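Side-chain contact in putative polyketide cyclase SMa1630 (Sinorhizobium meliloti 1021, PDB 4U13), which is a putative polyketide cyclase of the SnoaL-like, NTF2-type fold, whose substrate and reaction are not established: residues Ile9-Met12 against Tyr13-Asp17. Residues are numbered along the deposited sequence; the frame is centred on the assembly and turned at random.
Sequences IVNM and YFDAD
Asn-11 and Asp-15, one turn apart on helix 8-19, are joined twice. The backbone N-H of Asp-15 donates to Asn-11 O, with N and O 3.0 Å apart, and, between the side chains, Asn-11 ND2 reaches Asp-15 OD2, also at 3.0 Å. This second bond is weak: its N-H...O angle is 130°, and the amide and carboxylate planes stand 66° apart. With CG set beside its own backbone N (chi1 -76°), the Asp-15 carboxylate folds back along the helix, bringing OD2 to 3.1 Å from Asn-11 O; two acceptors this close gain nothing from each other, and ND2 probably offsets part of that cost.

The other main-chain carbonyls are answered in the regular i to i+4 pattern: Ile-9 O takes the N-H of Tyr-13, Val-10 O that of Phe-14, the O of Met-12, a selenomethionine in the crystal, that of Ala-16, and Tyr-13 O that of Asp-17. Val-10 and Phe-14 also meet through their side chains, which point the same way: Val-10 CG1 touches Phe-14 CE2 at 3.8 Å. Tyr-13 CD2 lies over the centre of one face of the Phe-14 ring. A serine in place of Phe-14 would probably leave Val-10 CG1 and this flank of Tyr-13 without their apolar neighbour and open a gap between helix and sheet.

The apolar side of the helix packs on the curved sheet of the NTF2-type cone: Val-10 and Tyr-13 meet Phe-96, while Phe-14 meets Tyr-94 and Pro-65. Farther along, Asp-17 OD1 accepts from Trp-52 NE1 and Asp-17 O from Lys-56 NZ, linking this helix to helix 44-59, and Ala-16 rests on Ala-24 of helix 22-26.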
loop_
_atom_site.group_PDB
_atom_site.type_symbol
_atom_site.label_atom_id
_atom_site.label_comp_id
_atom_site.label_asym_id
_atom_site.label_seq_id
_atom_site.Cartn_x
_atom_site.Cartn_y
_atom_site.Cartn_z
ATOM N N ILE A 9 -4.169 -5.129 -12.802
ATOM C CA ILE A 9 -2.788 -5.451 -12.995
ATOM C C ILE A 9 -1.829 -4.305 -12.584
ATOM O O ILE A 9 -0.747 -4.558 -12.072
ATOM C CB ILE A 9 -2.522 -5.927 -14.431
ATOM C CG1 ILE A 9 -1.148 -6.601 -14.525
ATOM C CG2 ILE A 9 -2.604 -4.769 -15.397
ATOM C CD1 ILE A 9 -1.060 -7.887 -13.726
ATOM N N VAL A 10 -2.223 -3.055 -12.820
ATOM C CA VAL A 10 -1.449 -1.909 -12.412
ATOM C C VAL A 10 -1.435 -1.880 -10.887
ATOM O O VAL A 10 -0.419 -1.609 -10.228
ATOM C CB VAL A 10 -2.066 -0.634 -12.959
ATOM C CG1 VAL A 10 -1.430 0.584 -12.316
ATOM C CG2 VAL A 10 -1.896 -0.591 -14.468
ATOM N N ASN A 11 -2.565 -2.157 -10.303
ATOM C CA ASN A 11 -2.630 -2.221 -8.851
ATOM C C ASN A 11 -1.716 -3.286 -8.207
ATOM O O ASN A 11 -1.168 -3.096 -7.105
ATOM C CB ASN A 11 -4.043 -2.509 -8.486
ATOM C CG ASN A 11 -4.436 -1.832 -7.242
ATOM O OD1 ASN A 11 -5.004 -0.739 -7.303
ATOM N ND2 ASN A 11 -4.136 -2.456 -6.093
HETATM N N MSE A 12 -1.568 -4.405 -8.905
HETATM C CA MSE A 12 -0.673 -5.466 -8.480
HETATM C C MSE A 12 0.777 -5.018 -8.525
HETATM O O MSE A 12 1.538 -5.329 -7.621
HETATM C CB MSE A 12 -0.931 -6.654 -9.398
HETATM C CG MSE A 12 -0.225 -7.944 -8.944
HETATM SE SE MSE A 12 -0.524 -9.457 -10.251
HETATM C CE MSE A 12 -2.527 -9.423 -10.209
ATOM N N TYR A 13 1.162 -4.291 -9.576
ATOM C CA TYR A 13 2.463 -3.675 -9.648
ATOM C C TYR A 13 2.790 -2.864 -8.393
ATOM O O TYR A 13 3.785 -3.132 -7.722
ATOM C CB TYR A 13 2.612 -2.816 -10.911
ATOM C CG TYR A 13 3.952 -2.163 -10.935
ATOM C CD1 TYR A 13 5.055 -2.824 -11.436
ATOM C CD2 TYR A 13 4.139 -0.953 -10.315
ATOM C CE1 TYR A 13 6.308 -2.258 -11.373
ATOM C CE2 TYR A 13 5.389 -0.367 -10.221
ATOM C CZ TYR A 13 6.465 -1.028 -10.756
ATOM O OH TYR A 13 7.727 -0.440 -10.677
ATOM N N PHE A 14 1.936 -1.924 -8.022
ATOM C CA PHE A 14 2.240 -1.031 -6.903
ATOM C C PHE A 14 2.175 -1.711 -5.563
ATOM O O PHE A 14 2.918 -1.339 -4.660
ATOM C CB PHE A 14 1.299 0.168 -6.897
ATOM C CG PHE A 14 1.648 1.173 -7.956
ATOM C CD1 PHE A 14 2.779 1.920 -7.833
ATOM C CD2 PHE A 14 0.889 1.306 -9.093
ATOM C CE1 PHE A 14 3.121 2.841 -8.802
ATOM C CE2 PHE A 14 1.203 2.218 -10.047
ATOM C CZ PHE A 14 2.362 2.968 -9.919
ATOM N N ASP A 15 1.331 -2.727 -5.423
ATOM C CA ASP A 15 1.225 -3.497 -4.135
ATOM C C ASP A 15 2.498 -4.296 -3.886
ATOM O O ASP A 15 3.041 -4.383 -2.739
ATOM C CB ASP A 15 0.066 -4.493 -4.162
ATOM C CG ASP A 15 -1.331 -3.821 -3.993
ATOM O OD1 ASP A 15 -1.444 -2.810 -3.270
ATOM O OD2 ASP A 15 -2.336 -4.325 -4.560
ATOM N N ALA A 16 2.985 -4.833 -4.983
ATOM C CA ALA A 16 4.196 -5.634 -4.960
ATOM C C ALA A 16 5.456 -4.803 -4.812
ATOM O O ALA A 16 6.339 -5.166 -4.050
ATOM C CB ALA A 16 4.281 -6.455 -6.238
ATOM N N ASP A 17 5.525 -3.705 -5.561
ATOM C CA ASP A 17 6.567 -2.731 -5.395
ATOM C C ASP A 17 6.611 -2.315 -3.926
ATOM O O ASP A 17 7.601 -2.374 -3.250
ATOM C CB ASP A 17 6.263 -1.526 -6.287
ATOM C CG ASP A 17 7.385 -0.509 -6.328
ATOM O OD1 ASP A 17 8.538 -0.893 -6.102
ATOM O OD2 ASP A 17 7.127 0.682 -6.645
#